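Side-chain contacts in MtN3/saliva family (Thermodesulfovibrio yellowstonii, PDB 4RNG), which is a small helical membrane protein of the SemiSWEET family that probably carries sugars across the membrane as a dimer: residues L7-G12 with E63-L68; I18-L23 with N70-I75; I24-K29 with F78-M83; L28-Y31 with S35-D38. All coordinates share one frame; numbering follows the deposited sequence.

Interaction 1 (L7-G12 with E63-L68)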
loop_
_atom_site.group_PDB
_atom_site.type_symbol
_atom_site.label_atom_id
_atom_site.label_comp_id
_atom_site.label_asym_id
_atom_site.label_seq_id
_atom_site.Cartn_x
_atom_site.Cartn_y
_atom_site.Cartn_z
ATOM N N LEU C 7 -16.311 9.694 14.726
ATOM C CA LEU C 7 -16.488 9.331 13.322
ATOM C C LEU C 7 -15.182 9.182 12.571
ATOM O O LEU C 7 -14.952 8.189 11.889
ATOM C CB LEU C 7 -17.317 10.394 12.610
ATOM C CG LEU C 7 -17.429 10.190 11.104
ATOM C CD1 LEU C 7 -18.045 8.841 10.769
ATOM C CD2 LEU C 7 -18.200 11.321 10.464
ATOM N N ASN C 8 -14.337 10.192 12.688
ATOM C CA ASN C 8 -13.072 10.197 11.985
ATOM C C ASN C 8 -12.191 8.996 12.302
ATOM O O ASN C 8 -11.737 8.311 11.405
ATOM C CB ASN C 8 -12.329 11.484 12.302
ATOM C CG ASN C 8 -13.098 12.711 11.858
ATOM O OD1 ASN C 8 -14.182 12.613 11.271
ATOM N ND2 ASN C 8 -12.541 13.881 12.140
ATOM N N ASN C 9 -11.997 8.703 13.576
ATOM C CA ASN C 9 -11.095 7.622 13.939
ATOM C C ASN C 9 -11.667 6.265 13.579
ATOM O O ASN C 9 -10.932 5.366 13.187
ATOM C CB ASN C 9 -10.771 7.676 15.429
ATOM C CG ASN C 9 -9.900 8.873 15.785
ATOM O OD1 ASN C 9 -8.673 8.850 15.616
ATOM N ND2 ASN C 9 -10.538 9.931 16.295
ATOM N N LEU C 10 -12.980 6.123 13.682
ATOM C CA LEU C 10 -13.616 4.878 13.286
ATOM C C LEU C 10 -13.296 4.580 11.831
ATOM O O LEU C 10 -12.849 3.480 11.497
ATOM C CB LEU C 10 -15.131 4.931 13.516
ATOM C CG LEU C 10 -15.927 3.748 12.966
ATOM C CD1 LEU C 10 -15.450 2.430 13.524
ATOM C CD2 LEU C 10 -17.406 3.935 13.265
ATOM N N ILE C 11 -13.495 5.570 10.971
ATOM C CA ILE C 11 -13.230 5.386 9.546
ATOM C C ILE C 11 -11.742 5.106 9.359
ATOM O O ILE C 11 -11.355 4.191 8.625
ATOM C CB ILE C 11 -13.661 6.626 8.723
ATOM C CG1 ILE C 11 -15.142 6.949 9.005
ATOM C CG2 ILE C 11 -13.395 6.425 7.237
ATOM C CD1 ILE C 11 -16.064 6.848 7.815
ATOM N N GLY C 12 -10.918 5.855 10.083
ATOM C CA GLY C 12 -9.481 5.706 9.993
ATOM C C GLY C 12 -9.031 4.314 10.384
ATOM O O GLY C 12 -8.256 3.690 9.657
ATOM N N GLU C 63 -2.329 11.606 14.576
ATOM C CA GLU C 63 -3.445 10.721 14.224
ATOM C C GLU C 63 -3.131 9.240 14.380
ATOM O O GLU C 63 -2.402 8.666 13.568
ATOM C CB GLU C 63 -3.911 10.974 12.793
ATOM C CG GLU C 63 -4.592 12.311 12.606
ATOM C CD GLU C 63 -5.799 12.473 13.492
ATOM O OE1 GLU C 63 -6.485 11.469 13.754
ATOM O OE2 GLU C 63 -6.079 13.614 13.903
ATOM N N ILE C 64 -3.704 8.631 15.411
ATOM C CA ILE C 64 -3.491 7.227 15.744
ATOM C C ILE C 64 -3.759 6.222 14.611
ATOM O O ILE C 64 -3.038 5.235 14.489
ATOM C CB ILE C 64 -4.387 6.819 16.947
ATOM C CG1 ILE C 64 -3.791 7.299 18.252
ATOM C CG2 ILE C 64 -4.412 5.318 17.109
ATOM C CD1 ILE C 64 -2.553 6.533 18.593
ATOM N N PRO C 65 -4.823 6.420 13.817
ATOM C CA PRO C 65 -4.982 5.398 12.762
ATOM C C PRO C 65 -3.843 5.398 11.717
ATOM O O PRO C 65 -3.436 4.323 11.242
ATOM C CB PRO C 65 -6.334 5.745 12.119
ATOM C CG PRO C 65 -6.742 7.057 12.698
ATOM C CD PRO C 65 -6.020 7.262 13.973
ATOM N N VAL C 66 -3.322 6.581 11.382
ATOM C CA VAL C 66 -2.186 6.676 10.465
ATOM C C VAL C 66 -0.952 6.018 11.069
ATOM O O VAL C 66 -0.240 5.251 10.413
ATOM C CB VAL C 66 -1.859 8.129 10.135
ATOM C CG1 VAL C 66 -0.764 8.198 9.066
ATOM C CG2 VAL C 66 -3.109 8.848 9.698
ATOM N N ILE C 67 -0.727 6.293 12.343
ATOM C CA ILE C 67 0.391 5.702 13.050
ATOM C C ILE C 67 0.339 4.166 13.046
ATOM O O ILE C 67 1.282 3.501 12.632
ATOM C CB ILE C 67 0.437 6.216 14.481
ATOM C CG1 ILE C 67 0.690 7.729 14.461
ATOM C CG2 ILE C 67 1.511 5.477 15.267
ATOM C CD1 ILE C 67 0.537 8.427 15.805
ATOM N N LEU C 68 -0.768 3.616 13.515
ATOM C CA LEU C 68 -0.905 2.186 13.679
ATOM C C LEU C 68 -0.818 1.417 12.353
ATOM O O LEU C 68 -0.078 0.434 12.222
ATOM C CB LEU C 68 -2.246 1.885 14.349
ATOM C CG LEU C 68 -2.334 2.213 15.841
ATOM C CD1 LEU C 68 -3.686 1.808 16.409
ATOM C CD2 LEU C 68 -1.224 1.588 16.618
#
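Pro65 and Gly12 make the apolar part. The proline ring lies against the bare backbone of Gly12, with Pro65 CB 3.5 Å from Gly12 C, and because the glycine has no side chain the two alpha carbons, Gly12 CA and Pro65 CA, come within 5.3 Å. Pro65 sits in the first turn of its helix, where a backbone nitrogen without a proton costs no bond within the helix. Its CB points toward helix 7-21.

The polar side chains meet without bonding. Asn9 has CG anti to its carbonyl carbon (chi1 -70°), which brings OD1 to the CD side of the proline ring, Asn9 OD1 to Pro65 CD 3.5 Å; the two side chains run roughly perpendicular. Asn9 OD1 also lies 3.9 Å from Glu63 OE1, two oxygens side by side rather than a bonded pair, with amide and carboxylate planes 29° apart. Glu63 stands at the N-cap position, its chain bent at chi2, and OE1 has a weak hydrogen bond with Tyr57 OH of the second subunit.

The contact joins the beginnings of helices 7-21 and 64-87. Tyr57 of the second subunit also packs on Pro65, while Ile67 reaches Phe55 and Val59 on helix 41-60.

Interaction 2 (I18-L23 with N70-I75)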
loop_
_atom_site.group_PDB
_atom_site.type_symbol
_atom_site.label_atom_id
_atom_site.label_comp_id
_atom_site.label_asym_id
_atom_site.label_seq_id
_atom_site.Cartn_x
_atom_site.Cartn_y
_atom_site.Cartn_z
ATOM N N ILE C 18 -8.090 -2.526 6.992
ATOM C CA ILE C 18 -8.201 -3.122 5.663
ATOM C C ILE C 18 -6.898 -3.043 4.852
ATOM O O ILE C 18 -6.507 -4.028 4.242
ATOM C CB ILE C 18 -9.344 -2.487 4.875
ATOM C CG1 ILE C 18 -10.666 -2.768 5.570
ATOM C CG2 ILE C 18 -9.385 -3.035 3.467
ATOM C CD1 ILE C 18 -11.838 -2.190 4.855
ATOM N N THR C 19 -6.231 -1.889 4.815
ATOM C CA THR C 19 -5.024 -1.786 3.984
ATOM C C THR C 19 -3.869 -2.610 4.543
ATOM O O THR C 19 -3.089 -3.190 3.797
ATOM C CB THR C 19 -4.548 -0.327 3.811
ATOM O OG1 THR C 19 -4.270 0.260 5.094
ATOM C CG2 THR C 19 -5.608 0.481 3.076
ATOM N N THR C 20 -3.766 -2.668 5.859
ATOM C CA THR C 20 -2.735 -3.485 6.490
ATOM C C THR C 20 -2.998 -4.984 6.212
ATOM O O THR C 20 -2.104 -5.738 5.796
ATOM C CB THR C 20 -2.674 -3.228 8.019
ATOM O OG1 THR C 20 -2.290 -1.865 8.283
ATOM C CG2 THR C 20 -1.667 -4.121 8.639
ATOM N N SER C 21 -4.238 -5.405 6.410
ATOM C CA SER C 21 -4.571 -6.814 6.286
ATOM C C SER C 21 -4.535 -7.248 4.835
ATOM O O SER C 21 -4.461 -8.437 4.544
ATOM C CB SER C 21 -5.928 -7.103 6.922
ATOM O OG SER C 21 -6.782 -7.752 6.001
ATOM N N ALA C 22 -4.580 -6.282 3.919
ATOM C CA ALA C 22 -4.520 -6.585 2.490
ATOM C C ALA C 22 -3.215 -7.277 2.125
ATOM O O ALA C 22 -3.156 -8.021 1.158
ATOM C CB ALA C 22 -4.684 -5.295 1.655
ATOM N N LEU C 23 -2.171 -6.998 2.902
ATOM C CA LEU C 23 -0.836 -7.557 2.705
ATOM C C LEU C 23 -0.750 -9.016 3.082
ATOM O O LEU C 23 0.111 -9.741 2.592
ATOM C CB LEU C 23 0.175 -6.750 3.511
ATOM C CG LEU C 23 0.348 -5.342 2.950
ATOM C CD1 LEU C 23 0.948 -4.369 3.958
ATOM C CD2 LEU C 23 1.226 -5.457 1.735
ATOM N N ASN C 70 0.524 2.134 9.628
ATOM C CA ASN C 70 1.799 2.150 8.947
ATOM C C ASN C 70 2.875 1.309 9.635
ATOM O O ASN C 70 3.595 0.546 8.971
ATOM C CB ASN C 70 2.224 3.603 8.750
ATOM C CG ASN C 70 1.456 4.262 7.606
ATOM O OD1 ASN C 70 1.801 4.082 6.442
ATOM N ND2 ASN C 70 0.361 4.920 7.922
ATOM N N LEU C 71 2.912 1.344 10.959
ATOM C CA LEU C 71 3.837 0.483 11.683
ATOM C C LEU C 71 3.580 -0.981 11.349
ATOM O O LEU C 71 4.502 -1.731 11.050
ATOM C CB LEU C 71 3.738 0.714 13.180
ATOM C CG LEU C 71 4.276 2.083 13.604
ATOM C CD1 LEU C 71 4.010 2.373 15.082
ATOM C CD2 LEU C 71 5.739 2.226 13.261
ATOM N N ILE C 72 2.319 -1.387 11.426
ATOM C CA ILE C 72 1.977 -2.765 11.193
ATOM C C ILE C 72 2.149 -3.166 9.724
ATOM O O ILE C 72 2.594 -4.281 9.445
ATOM C CB ILE C 72 0.552 -3.041 11.688
ATOM C CG1 ILE C 72 0.435 -2.631 13.157
ATOM C CG2 ILE C 72 0.185 -4.508 11.514
ATOM C CD1 ILE C 72 -0.975 -2.517 13.605
ATOM N N SER C 73 1.783 -2.303 8.775
ATOM C CA SER C 73 2.049 -2.634 7.359
ATOM C C SER C 73 3.541 -2.869 7.120
ATOM O O SER C 73 3.925 -3.752 6.367
ATOM C CB SER C 73 1.534 -1.553 6.411
ATOM O OG SER C 73 0.134 -1.449 6.480
ATOM N N LEU C 74 4.370 -2.059 7.772
ATOM C CA LEU C 74 5.821 -2.163 7.666
ATOM C C LEU C 74 6.332 -3.546 8.090
ATOM O O LEU C 74 7.225 -4.102 7.462
ATOM C CB LEU C 74 6.475 -1.064 8.510
ATOM C CG LEU C 74 7.964 -0.840 8.300
ATOM C CD1 LEU C 74 8.223 -0.615 6.817
ATOM C CD2 LEU C 74 8.462 0.337 9.141
ATOM N N ILE C 75 5.790 -4.085 9.177
ATOM C CA ILE C 75 6.106 -5.438 9.589
ATOM C C ILE C 75 5.720 -6.440 8.527
ATOM O O ILE C 75 6.505 -7.314 8.166
ATOM C CB ILE C 75 5.416 -5.812 10.905
ATOM C CG1 ILE C 75 6.077 -5.064 12.069
ATOM C CG2 ILE C 75 5.556 -7.304 11.160
ATOM C CD1 ILE C 75 5.133 -4.311 12.949
#
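Thr20 and Ser73 meet through hydroxyls and methyl groups, with no ring or amide face between them; the only flat side chain in the segments, the amide of Asn70, takes no part; its ND2 is hydrogen-bonded to Val66 O and the side chain packs on Ile51 and Trp54 of helix 41-60. Thr20 OG1 and Ser73 OG come within 3.0 Å. Each has its main partner one turn back in its own helix: Thr20 OG1 is hydrogen-bonded to Gly16 O, and Ser73 OG to Ala69 O, which also has a weak bond with Thr20 OG1. With OG1 beside the backbone nitrogen (chi1 -64°), the threonine methyl is left for Ile72, and Thr20 CG2 meets Ile72 CG2 at 3.4 Å, the side chains crossing at about a right angle. About a turn further along the chain, Leu23 CD1 rests 3.8 Å from Ser73 CB.

Small residues let the backbones close to 4.9 Å between Thr20 CA and Ser73 CA. Next to Thr20, Thr19 OG1 is hydrogen-bonded to Trp54 NE1 of the second subunit. Close packing of the first transmembrane helix on the third, near the centre of the subunit, is characteristic of the three-helix bundle of SemiSWEET proteins.

Interaction 3 (I24-K29 with F78-M83). With SO4 (sulfate ion), chain I.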
loop_
_atom_site.group_PDB
_atom_site.type_symbol
_atom_site.label_atom_id
_atom_site.label_comp_id
_atom_site.label_asym_id
_atom_site.label_seq_id
_atom_site.Cartn_x
_atom_site.Cartn_y
_atom_site.Cartn_z
ATOM N N ILE C 24 -1.639 -9.446 3.968
ATOM C CA ILE C 24 -1.627 -10.827 4.431
ATOM C C ILE C 24 -1.802 -11.835 3.263
ATOM O O ILE C 24 -0.987 -12.751 3.139
ATOM C CB ILE C 24 -2.704 -11.048 5.530
ATOM C CG1 ILE C 24 -2.309 -10.297 6.804
ATOM C CG2 ILE C 24 -2.872 -12.517 5.831
ATOM C CD1 ILE C 24 -3.402 -10.228 7.872
ATOM N N PRO C 25 -2.822 -11.658 2.385
ATOM C CA PRO C 25 -2.932 -12.607 1.263
ATOM C C PRO C 25 -1.711 -12.702 0.353
ATOM O O PRO C 25 -1.464 -13.788 -0.188
ATOM C CB PRO C 25 -4.114 -12.050 0.454
ATOM C CG PRO C 25 -4.950 -11.389 1.466
ATOM C CD PRO C 25 -4.015 -10.793 2.465
ATOM N N GLN C 26 -0.981 -11.603 0.165
ATOM C CA GLN C 26 0.191 -11.640 -0.700
ATOM C C GLN C 26 1.286 -12.427 0.010
ATOM O O GLN C 26 1.974 -13.248 -0.594
ATOM C CB GLN C 26 0.681 -10.233 -1.067
ATOM C CG GLN C 26 1.815 -10.228 -2.070
ATOM C CD GLN C 26 1.422 -10.795 -3.430
ATOM O OE1 GLN C 26 0.815 -10.097 -4.242
ATOM N NE2 GLN C 26 1.774 -12.058 -3.690
ATOM N N ALA C 27 1.422 -12.190 1.307
ATOM C CA ALA C 27 2.374 -12.945 2.113
ATOM C C ALA C 27 2.072 -14.452 2.097
ATOM O O ALA C 27 2.956 -15.265 1.798
ATOM C CB ALA C 27 2.387 -12.419 3.540
ATOM N N LEU C 28 0.825 -14.812 2.391
ATOM C CA LEU C 28 0.431 -16.215 2.442
ATOM C C LEU C 28 0.662 -16.932 1.109
ATOM O O LEU C 28 1.097 -18.080 1.078
ATOM C CB LEU C 28 -1.034 -16.325 2.851
ATOM C CG LEU C 28 -1.241 -15.942 4.312
ATOM C CD1 LEU C 28 -2.697 -16.023 4.675
ATOM C CD2 LEU C 28 -0.415 -16.866 5.174
ATOM N N LYS C 29 0.401 -16.232 0.013
ATOM C CA LYS C 29 0.515 -16.818 -1.312
ATOM C C LYS C 29 1.964 -17.158 -1.638
ATOM O O LYS C 29 2.262 -18.245 -2.143
ATOM C CB LYS C 29 -0.065 -15.866 -2.356
ATOM C CG LYS C 29 -0.138 -16.417 -3.749
ATOM C CD LYS C 29 -0.744 -15.376 -4.658
ATOM C CE LYS C 29 -0.765 -15.849 -6.093
ATOM N NZ LYS C 29 -2.067 -15.579 -6.755
ATOM N N PHE C 78 7.841 -6.106 5.364
ATOM C CA PHE C 78 9.124 -6.731 5.578
ATOM C C PHE C 78 9.041 -8.252 5.402
ATOM O O PHE C 78 9.963 -8.850 4.848
ATOM C CB PHE C 78 9.679 -6.403 6.948
ATOM C CG PHE C 78 10.865 -7.217 7.293
ATOM C CD1 PHE C 78 12.102 -6.912 6.747
ATOM C CD2 PHE C 78 10.750 -8.302 8.132
ATOM C CE1 PHE C 78 13.202 -7.673 7.046
ATOM C CE2 PHE C 78 11.855 -9.075 8.437
ATOM C CZ PHE C 78 13.079 -8.757 7.890
ATOM N N LEU C 79 7.976 -8.890 5.877
ATOM C CA LEU C 79 7.867 -10.331 5.636
ATOM C C LEU C 79 7.964 -10.641 4.173
ATOM O O LEU C 79 8.700 -11.529 3.774
ATOM C CB LEU C 79 6.553 -10.924 6.150
ATOM C CG LEU C 79 6.563 -11.563 7.520
ATOM C CD1 LEU C 79 6.962 -10.547 8.556
ATOM C CD2 LEU C 79 5.185 -12.105 7.780
ATOM N N ILE C 80 7.212 -9.880 3.385
ATOM C CA ILE C 80 7.129 -10.081 1.956
ATOM C C ILE C 80 8.487 -9.890 1.313
ATOM O O ILE C 80 8.883 -10.698 0.473
ATOM C CB ILE C 80 6.090 -9.138 1.322
ATOM C CG1 ILE C 80 4.689 -9.589 1.749
ATOM C CG2 ILE C 80 6.196 -9.148 -0.181
ATOM C CD1 ILE C 80 3.605 -8.566 1.492
ATOM N N ILE C 81 9.202 -8.840 1.712
ATOM C CA ILE C 81 10.550 -8.602 1.189
ATOM C C ILE C 81 11.475 -9.790 1.510
ATOM O O ILE C 81 12.230 -10.263 0.657
ATOM C CB ILE C 81 11.155 -7.298 1.760
ATOM C CG1 ILE C 81 10.357 -6.090 1.266
ATOM C CG2 ILE C 81 12.624 -7.160 1.372
ATOM C CD1 ILE C 81 10.840 -4.757 1.827
ATOM N N PHE C 82 11.387 -10.275 2.744
ATOM C CA PHE C 82 12.184 -11.405 3.214
ATOM C C PHE C 82 11.907 -12.696 2.402
ATOM O O PHE C 82 12.835 -13.447 2.092
ATOM C CB PHE C 82 11.940 -11.607 4.707
ATOM C CG PHE C 82 12.709 -12.733 5.302
ATOM C CD1 PHE C 82 12.223 -14.028 5.270
ATOM C CD2 PHE C 82 13.918 -12.491 5.916
ATOM C CE1 PHE C 82 12.933 -15.066 5.833
ATOM C CE2 PHE C 82 14.636 -13.526 6.472
ATOM C CZ PHE C 82 14.141 -14.818 6.424
ATOM N N MET C 83 10.640 -12.967 2.091
ATOM C CA MET C 83 10.286 -14.136 1.289
ATOM C C MET C 83 10.605 -13.985 -0.203
ATOM O O MET C 83 10.900 -14.975 -0.892
ATOM C CB MET C 83 8.810 -14.486 1.464
ATOM C CG MET C 83 8.512 -15.318 2.697
ATOM S SD MET C 83 6.778 -15.788 2.785
ATOM C CE MET C 83 6.004 -14.169 2.957
HETATM S S SO4 I . -5.456 -14.766 -5.664
HETATM O O1 SO4 I . -5.157 -16.115 -5.194
HETATM O O2 SO4 I . -6.681 -14.794 -6.468
HETATM O O3 SO4 I . -4.345 -14.291 -6.485
HETATM O O4 SO4 I . -5.605 -13.888 -4.504
#
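Ala27 and Ile80 mark the closest backbone approach, 5.6 Å between Ala27 CA and Ile80 CA. Both segments are regular helix and run in the same direction, their axes 9.5 Å apart and inclined by 23°.

Ala27 is the small partner. Its CB is met by two side chains from the other helix, Ile80 CG1 at 4.1 Å and Met83 CE at 4.1 Å. Met83 is extended at chi2 and bends only at the thioether (chi3 -64°), which folds the methyl back so that Met83 CE also lies 3.4 Å from Ala27 O. Ile80 reaches further with its delta methyl, Ile80 CD1 standing 4.2 Å from Gln26 CB. The amide of Gln26 serves the dimer instead, binding Ser40 N and Asp38 O of the second subunit.

Lys29 likewise leaves this interface: its chain, extended as far as CE and turned at the last torsion, gives NZ a hydrogen bond to the sulfate, Lys29 NZ to O3 2.6 Å. Leu41 N and Ala42 N of the second subunit bind the same ion, at the start of a helix whose dipole may help hold it. Within the chain, helix 64-87 is packed between helix 23-33 and helix 41-60, where Phe44 touches Ile80 and Ile81.

Interaction 4 (L28-Y31 with S35-D38). With SO4 (sulfate ion), chain I.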
loop_
_atom_site.group_PDB
_atom_site.type_symbol
_atom_site.label_atom_id
_atom_site.label_comp_id
_atom_site.label_asym_id
_atom_site.label_seq_id
_atom_site.Cartn_x
_atom_site.Cartn_y
_atom_site.Cartn_z
ATOM N N LEU C 28 0.825 -14.812 2.391
ATOM C CA LEU C 28 0.431 -16.215 2.442
ATOM C C LEU C 28 0.662 -16.932 1.109
ATOM O O LEU C 28 1.097 -18.080 1.078
ATOM C CB LEU C 28 -1.034 -16.325 2.851
ATOM C CG LEU C 28 -1.241 -15.942 4.312
ATOM C CD1 LEU C 28 -2.697 -16.023 4.675
ATOM C CD2 LEU C 28 -0.415 -16.866 5.174
ATOM N N LYS C 29 0.401 -16.232 0.013
ATOM C CA LYS C 29 0.515 -16.818 -1.312
ATOM C C LYS C 29 1.964 -17.158 -1.638
ATOM O O LYS C 29 2.262 -18.245 -2.143
ATOM C CB LYS C 29 -0.065 -15.866 -2.356
ATOM C CG LYS C 29 -0.138 -16.417 -3.749
ATOM C CD LYS C 29 -0.744 -15.376 -4.658
ATOM C CE LYS C 29 -0.765 -15.849 -6.093
ATOM N NZ LYS C 29 -2.067 -15.579 -6.755
ATOM N N ILE C 30 2.861 -16.226 -1.341
ATOM C CA ILE C 30 4.276 -16.460 -1.559
ATOM C C ILE C 30 4.735 -17.639 -0.714
ATOM O O ILE C 30 5.443 -18.516 -1.197
ATOM C CB ILE C 30 5.103 -15.205 -1.227
ATOM C CG1 ILE C 30 4.781 -14.100 -2.235
ATOM C CG2 ILE C 30 6.583 -15.520 -1.263
ATOM C CD1 ILE C 30 5.416 -12.770 -1.911
ATOM N N TYR C 31 4.271 -17.679 0.533
ATOM C CA TYR C 31 4.619 -18.745 1.469
ATOM C C TYR C 31 4.101 -20.112 1.057
ATOM O O TYR C 31 4.800 -21.123 1.174
ATOM C CB TYR C 31 4.062 -18.446 2.849
ATOM C CG TYR C 31 4.332 -19.565 3.809
ATOM C CD1 TYR C 31 5.616 -19.840 4.240
ATOM C CD2 TYR C 31 3.303 -20.392 4.234
ATOM C CE1 TYR C 31 5.864 -20.877 5.110
ATOM C CE2 TYR C 31 3.538 -21.436 5.102
ATOM C CZ TYR C 31 4.823 -21.676 5.536
ATOM O OH TYR C 31 5.075 -22.719 6.402
ATOM N N SER C 35 7.167 -19.173 -4.137
ATOM C CA SER C 35 7.644 -18.490 -5.331
ATOM C C SER C 35 7.129 -17.055 -5.369
ATOM O O SER C 35 5.997 -16.793 -4.981
ATOM C CB SER C 35 7.217 -19.234 -6.595
ATOM O OG SER C 35 5.841 -19.045 -6.836
ATOM N N ALA C 36 7.963 -16.124 -5.811
ATOM C CA ALA C 36 7.540 -14.733 -5.877
ATOM C C ALA C 36 8.156 -14.063 -7.100
ATOM O O ALA C 36 8.357 -12.855 -7.133
ATOM C CB ALA C 36 7.909 -13.980 -4.579
ATOM N N ARG C 37 8.422 -14.859 -8.122
ATOM C CA ARG C 37 9.076 -14.351 -9.316
ATOM C C ARG C 37 8.352 -13.141 -9.870
ATOM O O ARG C 37 8.990 -12.148 -10.193
ATOM C CB ARG C 37 9.170 -15.456 -10.383
ATOM C CG ARG C 37 9.264 -14.944 -11.826
ATOM C CD ARG C 37 10.232 -15.702 -12.757
ATOM N NE ARG C 37 11.653 -15.506 -12.450
ATOM C CZ ARG C 37 12.649 -16.151 -13.059
ATOM N NH1 ARG C 37 12.390 -17.054 -14.002
ATOM N NH2 ARG C 37 13.909 -15.893 -12.728
ATOM N N ASP C 38 7.025 -13.217 -9.949
ATOM C CA ASP C 38 6.223 -12.179 -10.596
ATOM C C ASP C 38 5.962 -10.966 -9.700
ATOM O O ASP C 38 5.560 -9.916 -10.183
ATOM C CB ASP C 38 4.889 -12.753 -11.072
ATOM C CG ASP C 38 5.066 -13.931 -12.011
ATOM O OD1 ASP C 38 5.920 -13.837 -12.916
ATOM O OD2 ASP C 38 4.363 -14.953 -11.839
HETATM S S SO4 I . -5.456 -14.766 -5.664
HETATM O O1 SO4 I . -5.157 -16.115 -5.194
HETATM O O2 SO4 I . -6.681 -14.794 -6.468
HETATM O O3 SO4 I . -4.345 -14.291 -6.485
HETATM O O4 SO4 I . -5.605 -13.888 -4.504
#
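Ile30 lies with one flank against the methyl of Ala36. The isoleucine has CG1 anti to its carbonyl carbon (chi1 -67°) and CG2 beside that carbon, so both branches are presented to the loop, and the Ala36 methyl settles across them: Ile30 CD1 is 3.8 Å from Ala36 CB, while Ile30 CG1 and Ile30 CG2 are each 3.9 Å from it. One methyl thus touches the whole branched end instead of meeting a single tip. The carbonyl of Ser35 skirts the same side chain, with Ser35 O 4.0 Å from Ile30 CG2.

Backbone adds little. A weak hydrogen bond runs from Ser35 N to Ile30 O at 3.5 Å, and its angle of 128° at the hydrogen is well short of straight. The CB of Ser35 is directed away from Ile30; its OG is hydrogen-bonded to Asp38 OD1 of the second subunit and to Thr33 OG1. Lys29, next to Ile30, has Val39 O of the second subunit as a further partner for NZ. Ala36 O accepts a bond from Lys84 NZ on helix 64-87.

The arrangement is a helix-to-helix connection folded back on the helix it leaves, here the loop linking the first and second transmembrane helices of the SemiSWEET bundle, where it also forms part of the dimer interface.

In the fold
Interactions 1, 2 and 3 follow one another along the same pair of partners, helix 64-87 against helices 7-21 and 23-33, which follow each other in the chain. Centres of interactions 1 and 2 are 14 Å apart and those of 2 and 3 are 11 Å apart; interactions 1 and 3 lie on opposite sides of the chain's centre. Leu23 O meets Ile80 CD1 at 3.8 Å, linking interactions 2 and 3. Interaction 4 continues from interaction 3, 7 Å away between centres, with Met83 CB 3.7 Å from Ile30 CG2. These last two share Lys29 and the sulfate, probably from the crystallisation liquor. All four contacts touch the second subunit.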